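PDB 3DS8: Lin2722 protein from Listeria innocua, which is of unknown function but belongs to the alpha/beta hydrolase superfamily and probably acts as a serine hydrolase on a substrate not yet identified. Local coordinates for residues Lys63-Glu67 / Trp79-Met84; Ala71-Ser77 / Asn103-Ala107; Thr109-Asp114 / Tyr160-Gln165; Val99-Asn103 / His222-His226. All coordinates share one frame. Residues are numbered along the deposited sequence.

Contact 1: residues Lys63-Glu67 / Trp79-Met84; sequences KFGFE and WLKIAM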
loop_
_atom_site.group_PDB
_atom_site.type_symbol
_atom_site.label_atom_id
_atom_site.label_comp_id
_atom_site.label_asym_id
_atom_site.label_seq_id
_atom_site.Cartn_x
_atom_site.Cartn_y
_atom_site.Cartn_z
ATOM N N LYS A 63 5.775 11.223 4.290
ATOM C CA LYS A 63 4.648 10.983 5.176
ATOM C C LYS A 63 3.461 11.737 4.602
ATOM O O LYS A 63 3.420 12.956 4.619
ATOM C CB LYS A 63 4.971 11.453 6.591
ATOM C CG LYS A 63 6.174 10.745 7.177
ATOM C CD LYS A 63 6.397 11.114 8.649
ATOM C CE LYS A 63 7.609 10.425 9.202
ATOM N NZ LYS A 63 7.876 10.858 10.609
ATOM N N PHE A 64 2.485 10.998 4.121
ATOM C CA PHE A 64 1.401 11.616 3.362
ATOM C C PHE A 64 0.104 11.715 4.162
ATOM O O PHE A 64 -0.266 10.780 4.871
ATOM C CB PHE A 64 1.172 10.846 2.060
ATOM C CG PHE A 64 0.479 11.645 1.029
ATOM C CD1 PHE A 64 1.205 12.453 0.172
ATOM C CD2 PHE A 64 -0.897 11.625 0.932
ATOM C CE1 PHE A 64 0.582 13.231 -0.770
ATOM C CE2 PHE A 64 -1.544 12.398 -0.022
ATOM C CZ PHE A 64 -0.806 13.213 -0.875
ATOM N N GLY A 65 -0.617 12.825 4.014
ATOM C CA GLY A 65 -1.882 12.966 4.693
ATOM C C GLY A 65 -2.959 13.491 3.771
ATOM O O GLY A 65 -2.746 14.458 3.089
ATOM N N PHE A 66 -4.128 12.870 3.801
ATOM C CA PHE A 66 -5.332 13.422 3.172
ATOM C C PHE A 66 -6.192 14.145 4.202
ATOM O O PHE A 66 -6.682 13.518 5.154
ATOM C CB PHE A 66 -6.159 12.289 2.580
ATOM C CG PHE A 66 -5.505 11.577 1.442
ATOM C CD1 PHE A 66 -5.493 12.143 0.190
ATOM C CD2 PHE A 66 -4.889 10.345 1.622
ATOM C CE1 PHE A 66 -4.894 11.487 -0.890
ATOM C CE2 PHE A 66 -4.244 9.712 0.574
ATOM C CZ PHE A 66 -4.285 10.277 -0.711
ATOM N N GLU A 67 -6.435 15.445 4.019
ATOM C CA GLU A 67 -7.321 16.163 4.957
ATOM C C GLU A 67 -8.730 15.532 4.972
ATOM O O GLU A 67 -9.390 15.462 6.022
ATOM C CB GLU A 67 -7.482 17.631 4.579
ATOM C CG GLU A 67 -8.375 18.362 5.596
ATOM C CD GLU A 67 -8.083 19.858 5.792
ATOM O OE1 GLU A 67 -7.364 20.482 4.976
ATOM O OE2 GLU A 67 -8.593 20.401 6.805
ATOM N N TRP A 79 -6.282 12.544 -5.887
ATOM C CA TRP A 79 -5.608 13.605 -5.132
ATOM C C TRP A 79 -4.105 13.330 -4.955
ATOM O O TRP A 79 -3.276 14.254 -5.030
ATOM C CB TRP A 79 -6.282 13.832 -3.786
ATOM C CG TRP A 79 -7.705 14.185 -3.908
ATOM C CD1 TRP A 79 -8.321 14.819 -4.957
ATOM C CD2 TRP A 79 -8.717 13.930 -2.939
ATOM N NE1 TRP A 79 -9.685 14.936 -4.706
ATOM C CE2 TRP A 79 -9.945 14.403 -3.469
ATOM C CE3 TRP A 79 -8.717 13.344 -1.685
ATOM C CZ2 TRP A 79 -11.148 14.314 -2.755
ATOM C CZ3 TRP A 79 -9.923 13.238 -0.985
ATOM C CH2 TRP A 79 -11.102 13.748 -1.502
ATOM N N LEU A 80 -3.766 12.067 -4.741
ATOM C CA LEU A 80 -2.368 11.646 -4.679
ATOM C C LEU A 80 -1.641 11.969 -5.984
ATOM O O LEU A 80 -0.528 12.501 -5.947
ATOM C CB LEU A 80 -2.287 10.154 -4.369
ATOM C CG LEU A 80 -0.910 9.494 -4.293
ATOM C CD1 LEU A 80 -0.110 10.142 -3.170
ATOM C CD2 LEU A 80 -1.079 8.003 -4.065
ATOM N N LYS A 81 -2.257 11.658 -7.126
ATOM C CA LYS A 81 -1.672 11.996 -8.438
ATOM C C LYS A 81 -1.334 13.477 -8.548
ATOM O O LYS A 81 -0.264 13.852 -8.978
ATOM C CB LYS A 81 -2.627 11.604 -9.589
ATOM C CG LYS A 81 -2.480 12.373 -10.943
ATOM C CD LYS A 81 -1.527 11.698 -11.815
ATOM C CE LYS A 81 -1.602 12.178 -13.276
ATOM N NZ LYS A 81 -2.289 13.468 -13.629
ATOM N N ILE A 82 -2.258 14.330 -8.128
ATOM C CA ILE A 82 -2.053 15.775 -8.202
ATOM C C ILE A 82 -0.830 16.167 -7.365
ATOM O O ILE A 82 0.030 16.930 -7.813
ATOM C CB ILE A 82 -3.315 16.545 -7.748
ATOM C CG1 ILE A 82 -4.464 16.304 -8.758
ATOM C CG2 ILE A 82 -3.025 18.039 -7.583
ATOM C CD1 ILE A 82 -5.849 16.749 -8.251
ATOM N N ALA A 83 -0.751 15.609 -6.174
ATOM C CA ALA A 83 0.372 15.859 -5.265
ATOM C C ALA A 83 1.689 15.251 -5.779
ATOM O O ALA A 83 2.774 15.866 -5.645
ATOM C CB ALA A 83 0.034 15.332 -3.887
HETATM N N MSE A 84 1.615 14.063 -6.354
HETATM C CA MSE A 84 2.803 13.432 -6.959
HETATM C C MSE A 84 3.335 14.192 -8.175
HETATM O O MSE A 84 4.557 14.197 -8.384
HETATM C CB MSE A 84 2.533 11.986 -7.347
HETATM C CG MSE A 84 2.283 11.085 -6.169
HETATM SE SE MSE A 84 3.788 11.101 -4.831
HETATM C CE MSE A 84 3.101 12.494 -3.564
#

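Contact 2: residues Ala71-Ser77 / Asn103-Ala107; sequences ATPDDWS and NGGLA. With SO4 (sulfate ion), chain B.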
loop_
_atom_site.group_PDB
_atom_site.type_symbol
_atom_site.label_atom_id
_atom_site.label_comp_id
_atom_site.label_asym_id
_atom_site.label_seq_id
_atom_site.Cartn_x
_atom_site.Cartn_y
_atom_site.Cartn_z
ATOM N N ALA A 71 -12.529 9.773 2.782
ATOM C CA ALA A 71 -12.966 9.668 1.390
ATOM C C ALA A 71 -12.626 8.334 0.743
ATOM O O ALA A 71 -11.844 7.516 1.267
ATOM C CB ALA A 71 -12.352 10.871 0.548
ATOM N N THR A 72 -13.178 8.112 -0.455
ATOM C CA THR A 72 -13.025 6.837 -1.138
ATOM C C THR A 72 -11.597 6.692 -1.658
ATOM O O THR A 72 -10.928 7.671 -1.964
ATOM C CB THR A 72 -13.971 6.723 -2.365
ATOM O OG1 THR A 72 -13.582 7.674 -3.375
ATOM C CG2 THR A 72 -15.404 7.009 -1.937
ATOM N N PRO A 73 -11.139 5.456 -1.764
ATOM C CA PRO A 73 -9.771 5.268 -2.211
ATOM C C PRO A 73 -9.543 5.784 -3.627
ATOM O O PRO A 73 -8.418 6.206 -3.933
ATOM C CB PRO A 73 -9.543 3.780 -2.100
ATOM C CG PRO A 73 -10.837 3.152 -1.938
ATOM C CD PRO A 73 -11.814 4.186 -1.435
ATOM N N ASP A 74 -10.566 5.757 -4.490
ATOM C CA ASP A 74 -10.348 6.314 -5.825
ATOM C C ASP A 74 -10.270 7.831 -5.813
ATOM O O ASP A 74 -9.489 8.413 -6.594
ATOM C CB ASP A 74 -11.300 5.744 -6.897
ATOM C CG ASP A 74 -12.734 5.965 -6.625
ATOM O OD1 ASP A 74 -13.145 6.070 -5.464
ATOM O OD2 ASP A 74 -13.494 5.943 -7.630
ATOM N N ASP A 75 -10.990 8.499 -4.901
ATOM C CA ASP A 75 -10.759 9.947 -4.706
ATOM C C ASP A 75 -9.342 10.235 -4.163
ATOM O O ASP A 75 -8.628 11.154 -4.666
ATOM C CB ASP A 75 -11.790 10.551 -3.791
ATOM C CG ASP A 75 -13.123 10.809 -4.520
ATOM O OD1 ASP A 75 -13.153 10.832 -5.756
ATOM O OD2 ASP A 75 -14.116 10.972 -3.862
ATOM N N TRP A 76 -8.927 9.439 -3.196
ATOM C CA TRP A 76 -7.553 9.548 -2.686
ATOM C C TRP A 76 -6.515 9.404 -3.820
ATOM O O TRP A 76 -5.553 10.176 -3.898
ATOM C CB TRP A 76 -7.286 8.511 -1.598
ATOM C CG TRP A 76 -7.785 8.899 -0.255
ATOM C CD1 TRP A 76 -8.613 9.920 0.080
ATOM C CD2 TRP A 76 -7.471 8.220 0.953
ATOM N NE1 TRP A 76 -8.850 9.919 1.449
ATOM C CE2 TRP A 76 -8.144 8.880 2.005
ATOM C CE3 TRP A 76 -6.647 7.127 1.249
ATOM C CZ2 TRP A 76 -8.054 8.457 3.341
ATOM C CZ3 TRP A 76 -6.539 6.718 2.582
ATOM C CH2 TRP A 76 -7.259 7.369 3.601
ATOM N N SER A 77 -6.679 8.398 -4.660
ATOM C CA SER A 77 -5.733 8.185 -5.763
ATOM C C SER A 77 -5.617 9.387 -6.683
ATOM O O SER A 77 -4.512 9.746 -7.104
ATOM C CB SER A 77 -6.141 6.971 -6.547
ATOM O OG SER A 77 -5.247 6.710 -7.612
ATOM N N ASN A 103 -7.377 1.636 3.649
ATOM C CA ASN A 103 -7.734 2.494 2.505
ATOM C C ASN A 103 -6.528 3.044 1.747
ATOM O O ASN A 103 -6.576 3.250 0.524
ATOM C CB ASN A 103 -8.645 3.664 2.959
ATOM C CG ASN A 103 -9.523 4.195 1.844
ATOM O OD1 ASN A 103 -10.240 3.404 1.210
ATOM N ND2 ASN A 103 -9.511 5.541 1.599
ATOM N N GLY A 104 -5.451 3.293 2.462
ATOM C CA GLY A 104 -4.207 3.784 1.831
ATOM C C GLY A 104 -3.611 2.837 0.848
ATOM O O GLY A 104 -3.089 3.251 -0.207
ATOM N N GLY A 105 -3.650 1.550 1.175
ATOM C CA GLY A 105 -3.250 0.512 0.197
ATOM C C GLY A 105 -4.145 0.436 -1.029
ATOM O O GLY A 105 -3.655 0.213 -2.140
ATOM N N LEU A 106 -5.449 0.675 -0.868
ATOM C CA LEU A 106 -6.370 0.743 -2.001
ATOM C C LEU A 106 -6.069 1.945 -2.915
ATOM O O LEU A 106 -6.086 1.828 -4.117
ATOM C CB LEU A 106 -7.822 0.755 -1.560
ATOM C CG LEU A 106 -8.312 -0.411 -0.690
ATOM C CD1 LEU A 106 -9.766 -0.219 -0.257
ATOM C CD2 LEU A 106 -8.059 -1.704 -1.462
ATOM N N ALA A 107 -5.792 3.092 -2.313
ATOM C CA ALA A 107 -5.400 4.284 -3.074
ATOM C C ALA A 107 -4.146 4.030 -3.912
ATOM O O ALA A 107 -4.094 4.374 -5.115
ATOM C CB ALA A 107 -5.202 5.487 -2.109
HETATM S S SO4 B . -10.161 1.609 6.142
HETATM O O1 SO4 B . -10.231 0.484 5.183
HETATM O O2 SO4 B . -9.927 1.130 7.491
HETATM O O3 SO4 B . -9.048 2.508 5.814
HETATM O O4 SO4 B . -11.468 2.330 6.084
#

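Contact 3: residues Thr109-Asp114 / Tyr160-Gln165; sequences TYYAED and YFIKNQ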
loop_
_atom_site.group_PDB
_atom_site.type_symbol
_atom_site.label_atom_id
_atom_site.label_comp_id
_atom_site.label_asym_id
_atom_site.label_seq_id
_atom_site.Cartn_x
_atom_site.Cartn_y
_atom_site.Cartn_z
ATOM N N THR A 109 -3.252 1.145 -5.076
ATOM C CA THR A 109 -3.609 0.172 -6.101
ATOM C C THR A 109 -4.320 0.868 -7.288
ATOM O O THR A 109 -3.975 0.648 -8.462
ATOM C CB THR A 109 -4.472 -0.933 -5.495
ATOM O OG1 THR A 109 -3.737 -1.562 -4.437
ATOM C CG2 THR A 109 -4.900 -1.991 -6.561
ATOM N N TYR A 110 -5.231 1.770 -7.000
ATOM C CA TYR A 110 -5.751 2.642 -8.055
ATOM C C TYR A 110 -4.626 3.424 -8.738
ATOM O O TYR A 110 -4.596 3.551 -9.950
ATOM C CB TYR A 110 -6.770 3.644 -7.488
ATOM C CG TYR A 110 -8.135 3.083 -7.346
ATOM C CD1 TYR A 110 -8.928 2.881 -8.461
ATOM C CD2 TYR A 110 -8.653 2.759 -6.094
ATOM C CE1 TYR A 110 -10.209 2.360 -8.328
ATOM C CE2 TYR A 110 -9.937 2.247 -5.957
ATOM C CZ TYR A 110 -10.696 2.040 -7.066
ATOM O OH TYR A 110 -12.002 1.548 -6.989
ATOM N N TYR A 111 -3.690 3.974 -7.959
ATOM C CA TYR A 111 -2.554 4.731 -8.562
ATOM C C TYR A 111 -1.716 3.836 -9.491
ATOM O O TYR A 111 -1.329 4.217 -10.584
ATOM C CB TYR A 111 -1.703 5.286 -7.420
ATOM C CG TYR A 111 -0.563 6.204 -7.823
ATOM C CD1 TYR A 111 -0.712 7.586 -7.809
ATOM C CD2 TYR A 111 0.682 5.669 -8.180
ATOM C CE1 TYR A 111 0.380 8.414 -8.156
ATOM C CE2 TYR A 111 1.773 6.469 -8.532
ATOM C CZ TYR A 111 1.617 7.830 -8.515
ATOM O OH TYR A 111 2.717 8.578 -8.828
ATOM N N ALA A 112 -1.470 2.608 -9.057
ATOM C CA ALA A 112 -0.719 1.652 -9.831
ATOM C C ALA A 112 -1.406 1.314 -11.138
ATOM O O ALA A 112 -0.727 1.135 -12.185
ATOM C CB ALA A 112 -0.517 0.379 -9.006
ATOM N N GLU A 113 -2.729 1.189 -11.093
ATOM C CA GLU A 113 -3.484 0.867 -12.301
ATOM C C GLU A 113 -3.748 2.041 -13.217
ATOM O O GLU A 113 -3.871 1.836 -14.438
ATOM C CB GLU A 113 -4.797 0.127 -11.977
ATOM C CG GLU A 113 -4.541 -1.287 -11.463
ATOM C CD GLU A 113 -5.759 -2.141 -11.404
ATOM O OE1 GLU A 113 -6.879 -1.573 -11.424
ATOM O OE2 GLU A 113 -5.602 -3.401 -11.371
ATOM N N ASP A 114 -3.831 3.258 -12.678
ATOM C CA ASP A 114 -4.346 4.370 -13.425
ATOM C C ASP A 114 -3.245 5.247 -13.985
ATOM O O ASP A 114 -3.482 5.948 -14.949
ATOM C CB ASP A 114 -5.274 5.225 -12.562
ATOM C CG ASP A 114 -6.595 4.552 -12.254
ATOM O OD1 ASP A 114 -6.910 3.482 -12.843
ATOM O OD2 ASP A 114 -7.311 5.077 -11.380
ATOM N N TYR A 160 -13.189 -3.424 -10.991
ATOM C CA TYR A 160 -12.322 -2.415 -11.577
ATOM C C TYR A 160 -10.870 -2.911 -11.566
ATOM O O TYR A 160 -10.185 -2.837 -12.571
ATOM C CB TYR A 160 -12.414 -1.087 -10.783
ATOM C CG TYR A 160 -11.593 0.040 -11.400
ATOM C CD1 TYR A 160 -12.195 0.987 -12.217
ATOM C CD2 TYR A 160 -10.234 0.167 -11.134
ATOM C CE1 TYR A 160 -11.449 2.006 -12.788
ATOM C CE2 TYR A 160 -9.493 1.166 -11.696
ATOM C CZ TYR A 160 -10.104 2.084 -12.514
ATOM O OH TYR A 160 -9.386 3.114 -13.088
ATOM N N PHE A 161 -10.427 -3.382 -10.413
ATOM C CA PHE A 161 -9.032 -3.863 -10.248
ATOM C C PHE A 161 -8.718 -5.004 -11.225
ATOM O O PHE A 161 -7.648 -5.040 -11.847
ATOM C CB PHE A 161 -8.754 -4.324 -8.816
ATOM C CG PHE A 161 -8.727 -3.219 -7.777
ATOM C CD1 PHE A 161 -8.320 -1.921 -8.083
ATOM C CD2 PHE A 161 -9.118 -3.505 -6.488
ATOM C CE1 PHE A 161 -8.278 -0.929 -7.109
ATOM C CE2 PHE A 161 -9.053 -2.522 -5.455
ATOM C CZ PHE A 161 -8.652 -1.235 -5.767
ATOM N N ILE A 162 -9.659 -5.920 -11.371
ATOM C CA ILE A 162 -9.522 -7.011 -12.346
ATOM C C ILE A 162 -9.483 -6.525 -13.779
ATOM O O ILE A 162 -8.608 -6.943 -14.555
ATOM C CB ILE A 162 -10.640 -8.061 -12.162
ATOM C CG1 ILE A 162 -10.423 -8.794 -10.834
ATOM C CG2 ILE A 162 -10.644 -9.054 -13.368
ATOM C CD1 ILE A 162 -11.599 -9.614 -10.319
ATOM N N LYS A 163 -10.408 -5.645 -14.132
ATOM C CA LYS A 163 -10.490 -5.090 -15.484
ATOM C C LYS A 163 -9.205 -4.371 -15.878
ATOM O O LYS A 163 -8.729 -4.502 -17.004
ATOM C CB LYS A 163 -11.699 -4.142 -15.597
ATOM C CG LYS A 163 -11.826 -3.392 -16.918
ATOM C CD LYS A 163 -13.143 -2.642 -17.006
ATOM C CE LYS A 163 -13.318 -1.872 -18.305
ATOM N NZ LYS A 163 -12.852 -0.478 -18.186
ATOM N N ASN A 164 -8.628 -3.645 -14.940
ATOM C CA ASN A 164 -7.499 -2.778 -15.253
ATOM C C ASN A 164 -6.157 -3.355 -14.858
ATOM O O ASN A 164 -5.157 -2.660 -14.899
ATOM C CB ASN A 164 -7.745 -1.417 -14.628
ATOM C CG ASN A 164 -8.896 -0.690 -15.298
ATOM O OD1 ASN A 164 -9.990 -0.536 -14.732
ATOM N ND2 ASN A 164 -8.691 -0.342 -16.546
ATOM N N GLN A 165 -6.131 -4.643 -14.511
ATOM C CA GLN A 165 -4.893 -5.282 -14.069
ATOM C C GLN A 165 -3.769 -5.217 -15.105
ATOM O O GLN A 165 -2.595 -5.162 -14.722
ATOM C CB GLN A 165 -5.157 -6.730 -13.672
ATOM C CG GLN A 165 -5.450 -7.673 -14.808
ATOM C CD GLN A 165 -5.920 -9.043 -14.302
ATOM O OE1 GLN A 165 -7.114 -9.296 -14.161
ATOM N NE2 GLN A 165 -4.984 -9.911 -14.026
#

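Contact 4: residues Val99-Asn103 / His222-His226; sequences VGHSN and HQTLH. With SO4 (sulfate ion), chain B.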
loop_
_atom_site.group_PDB
_atom_site.type_symbol
_atom_site.label_atom_id
_atom_site.label_comp_id
_atom_site.label_asym_id
_atom_site.label_seq_id
_atom_site.Cartn_x
_atom_site.Cartn_y
_atom_site.Cartn_z
ATOM N N VAL A 99 3.733 2.360 0.938
ATOM C CA VAL A 99 3.147 1.516 1.950
ATOM C C VAL A 99 1.853 2.189 2.342
ATOM O O VAL A 99 1.850 3.357 2.729
ATOM C CB VAL A 99 4.018 1.404 3.189
ATOM C CG1 VAL A 99 3.362 0.421 4.191
ATOM C CG2 VAL A 99 5.443 0.958 2.835
ATOM N N GLY A 100 0.748 1.451 2.289
ATOM C CA GLY A 100 -0.546 1.983 2.665
ATOM C C GLY A 100 -1.321 1.116 3.643
ATOM O O GLY A 100 -1.447 -0.093 3.435
ATOM N N HIS A 101 -1.764 1.692 4.745
ATOM C CA HIS A 101 -2.608 0.972 5.690
ATOM C C HIS A 101 -4.041 1.075 5.187
ATOM O O HIS A 101 -4.538 2.191 4.968
ATOM C CB HIS A 101 -2.435 1.615 7.058
ATOM C CG HIS A 101 -3.270 1.035 8.152
ATOM N ND1 HIS A 101 -3.553 -0.312 8.286
ATOM C CD2 HIS A 101 -3.856 1.654 9.211
ATOM C CE1 HIS A 101 -4.296 -0.482 9.373
ATOM N NE2 HIS A 101 -4.488 0.689 9.950
ATOM N N SER A 102 -4.686 -0.071 5.043
ATOM C CA SER A 102 -6.109 -0.188 4.754
ATOM C C SER A 102 -6.519 0.612 3.512
ATOM O O SER A 102 -6.032 0.315 2.433
ATOM C CB SER A 102 -6.940 0.098 6.021
ATOM O OG SER A 102 -8.259 -0.443 5.813
ATOM N N ASN A 103 -7.377 1.636 3.649
ATOM C CA ASN A 103 -7.734 2.494 2.505
ATOM C C ASN A 103 -6.528 3.044 1.747
ATOM O O ASN A 103 -6.576 3.250 0.524
ATOM C CB ASN A 103 -8.645 3.664 2.959
ATOM C CG ASN A 103 -9.523 4.195 1.844
ATOM O OD1 ASN A 103 -10.240 3.404 1.210
ATOM N ND2 ASN A 103 -9.511 5.541 1.599
ATOM N N HIS A 222 -7.224 -4.929 12.939
ATOM C CA HIS A 222 -7.196 -3.987 11.827
ATOM C C HIS A 222 -6.534 -2.656 12.173
ATOM O O HIS A 222 -5.668 -2.195 11.439
ATOM C CB HIS A 222 -8.631 -3.697 11.339
ATOM C CG HIS A 222 -8.671 -2.913 10.077
ATOM N ND1 HIS A 222 -8.202 -3.418 8.876
ATOM C CD2 HIS A 222 -9.121 -1.661 9.818
ATOM C CE1 HIS A 222 -8.350 -2.498 7.939
ATOM N NE2 HIS A 222 -8.895 -1.421 8.483
ATOM N N GLN A 223 -6.959 -2.068 13.283
ATOM C CA GLN A 223 -6.668 -0.688 13.632
ATOM C C GLN A 223 -5.149 -0.428 13.807
ATOM O O GLN A 223 -4.670 0.690 13.541
ATOM C CB GLN A 223 -7.422 -0.321 14.921
ATOM C CG GLN A 223 -8.922 -0.174 14.734
ATOM C CD GLN A 223 -9.789 -1.477 14.782
ATOM O OE1 GLN A 223 -9.295 -2.609 14.798
ATOM N NE2 GLN A 223 -11.133 -1.267 14.828
ATOM N N THR A 224 -4.428 -1.456 14.239
ATOM C CA THR A 224 -3.003 -1.350 14.528
ATOM C C THR A 224 -2.122 -2.299 13.696
ATOM O O THR A 224 -0.943 -2.557 14.019
ATOM C CB THR A 224 -2.776 -1.525 16.041
ATOM O OG1 THR A 224 -3.379 -2.734 16.528
ATOM C CG2 THR A 224 -3.399 -0.323 16.771
ATOM N N LEU A 225 -2.678 -2.863 12.632
ATOM C CA LEU A 225 -1.958 -3.883 11.874
ATOM C C LEU A 225 -0.645 -3.346 11.231
ATOM O O LEU A 225 0.329 -4.065 11.064
ATOM C CB LEU A 225 -2.877 -4.503 10.800
ATOM C CG LEU A 225 -2.319 -5.708 10.038
ATOM C CD1 LEU A 225 -2.015 -6.886 10.958
ATOM C CD2 LEU A 225 -3.326 -6.095 8.888
ATOM N N HIS A 226 -0.662 -2.074 10.868
ATOM C CA HIS A 226 0.539 -1.345 10.371
ATOM C C HIS A 226 1.602 -1.043 11.459
ATOM O O HIS A 226 2.668 -0.508 11.120
ATOM C CB HIS A 226 0.112 -0.056 9.721
ATOM C CG HIS A 226 -0.519 0.907 10.671
ATOM N ND1 HIS A 226 -1.643 0.600 11.405
ATOM C CD2 HIS A 226 -0.188 2.177 10.997
ATOM C CE1 HIS A 226 -1.957 1.631 12.168
ATOM N NE2 HIS A 226 -1.081 2.599 11.955
HETATM S S SO4 B . -10.161 1.609 6.142
HETATM O O1 SO4 B . -10.231 0.484 5.183
HETATM O O2 SO4 B . -9.927 1.130 7.491
HETATM O O3 SO4 B . -9.048 2.508 5.814
HETATM O O4 SO4 B . -11.468 2.330 6.084
#

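Contact 1: residues Lys63-Glu67 / Trp79-Met84
Phe64 lays one face of its ring over the methyl Leu80 CD1, which stands 4.0 Å from the ring centroid and 14° off the ring normal, a CH-pi contact. The edge of the same ring meets the helix at Ala83, with Phe64 CZ 3.8 Å from Ala83 CB; alanine's small side chain lets the ring come close to the helix. At the tip, Phe64 CE1 lies 3.8 Å from CE of Met84, modelled as selenomethionine, whose side chain, with selenium in place of sulfur, brings its end nearer the ring. Strand 61-66 is one of the inner parallel strands of the alpha/beta hydrolase sheet, and helix 73-91 packs on one face of that sheet, with the short segments of strand and helix crossing at 133° and their axes 10.6 Å apart. Large apolar side chains bridge this usual helix-to-sheet spacing, and two phenylalanines supply them. Phe66, two residues on along the strand, also points toward the helix: its CD1 is 3.9 Å from CE3 of Trp79, and its CZ is 4.2 Å from CB of Leu80. Gly65 between them contributes backbone hydrogen bonds to Met39 and Val41 of the neighbouring strand 36-42. Nothing polar links the two segments; the contact is purely apolar. From the adjoining strand 6-9, Ile7 packs against Phe64, Leu80 and Met84, continuing the same hydrophobic layer.

Contact 2: residues Ala71-Ser77 / Asn103-Ala107
Asn103 sets ND2 over one face of the Trp76 indole, 3.3 Å from Trp76 CE3, while the same ND2 gives a weak hydrogen bond to the backbone oxygen Ala71 O at 3.1 Å. The carboxamide's NH2 end points at the ring face, the amide plane steep to the indole, and still reaches Ala71 O. Helices 73-91 and 103-114 meet here near their first turns, the short segments crossing at -56° with axes 8.3 Å apart. Such closeness suits a small residue: Ala107 CB touches Trp76 CB at 3.7 Å, while Gly104 contributes its backbone, Gly104 N lying 3.6 Å from Trp76 CZ3. Pro73, well suited to the first turn of a helix because it needs no amide hydrogen there, packs its CB 3.5 Å from Leu106 CB. Just before it, Thr72 takes the N-cap position and donates from OG1 to Asp74 OD1 at 2.7 Å. Helix 103-114 follows the probable nucleophile elbow of the hydrolase fold, and the backbone Asn103 N binds sulfate O3 at 2.9 Å. Asn103 thus divides its polar groups, the side chain bonding weakly to the loop before helix 73-91 while the main-chain amide faces an anion, as an oxyanion-hole donor would.

Contact 3: residues Thr109-Asp114 / Tyr160-Gln165
An aromatic cluster of Tyr110, Tyr160 and Phe161 joins helix 103-114, which follows the probable nucleophile elbow of this alpha/beta hydrolase, to helix 156-163, part of the long excursion between strands 123-130 and 173-180. The edge of Phe161 points toward the face of Tyr110 in an edge-to-face pair, centroids 4.9 Å apart and planes at 56°. Tyr160 meets Tyr110 obliquely, with Tyr110 CE1 3.6 Å from Tyr160 CD2. Phe161 is also approached over a face by a methyl: Thr109 CG2 stands 3.8 Å from its ring centroid, a CH-pi contact, while the hydroxyl of Thr109 bonds back to the carbonyl of Gly105 within its own helix. Threonine serves both purposes, its methyl facing the ring and its hydroxyl satisfied locally.

One turn further on, Glu113 reaches toward the C-terminal end of helix 156-163 and is buried there. Glu113 OE2 lies 2.7 Å from Phe161 O, two oxygens so close that the carboxyl group probably carries a proton; burial would help keep it neutral. OE1 of Glu113 rests 3.3 Å from CB of Asn164, where the chain leaves helical geometry. Where the contact is partly exposed, tyrosine combines an aromatic ring for the cluster with a polar end for the carboxylate beside it: Tyr160 OH donates a short hydrogen bond to Asp114 OD1 at 2.5 Å.

Contact 4: residues Val99-Asn103 / His222-His226
Val99 and Gly100, near the end of the central strand 95-101 that His101 completes, pair through their backbones with strands 6-9 and 123-130 and touch nothing in 222-226. His101 then turns its imidazole toward that loop. It forms an offset stack with His226, centroids 3.9 Å apart and planes at 22°, and His101 CE1 lies 3.0 Å from His222 O; flat rings suit so narrow a gap. Next comes Ser102, with strained phi/psi of 54/-116°, as expected at the tip of a nucleophile elbow; Gly100, Ser102 and Gly104 fit the GxSxG pattern of alpha/beta hydrolases. Ser102 OG lies 2.9 Å from His222 NE2, and His222 ND1 is hydrogen-bonded to Asp188, consistent with a Ser-His-Asp catalytic triad. A sulfate, probably from the crystallisation liquor, occupies this site: its sulfur is 2.8 Å from Ser102 OG, too close for an ordinary non-bonded contact, and His222 NE2 donates to its O2 at 2.9 Å. Asn103 closes the segment, its backbone N hydrogen-bonded to sulfate O3 at 2.9 Å.

Along the chain, contacts 1 and 2 cross, both drawing on helix 73-91; their centres are 10 Å apart and Phe66 packs against Trp76. Contact 2 shares helix 103-114 with contact 3, whose centre is 12 Å away, where Ser77 meets Tyr110 and Tyr111; Tyr111 also reaches Leu80 and Met84 of contact 1. Contact 4 overlaps contact 2 at Asn103, and both touch the same sulfate. Its second segment comes last in the chain, so contact 3 falls between its two halves, about 20 Å away between centres. Helix packing beside the central sheet is thus continuous from strand 61-66 to helix 156-163, and flanks the elbow that presents the probable nucleophile.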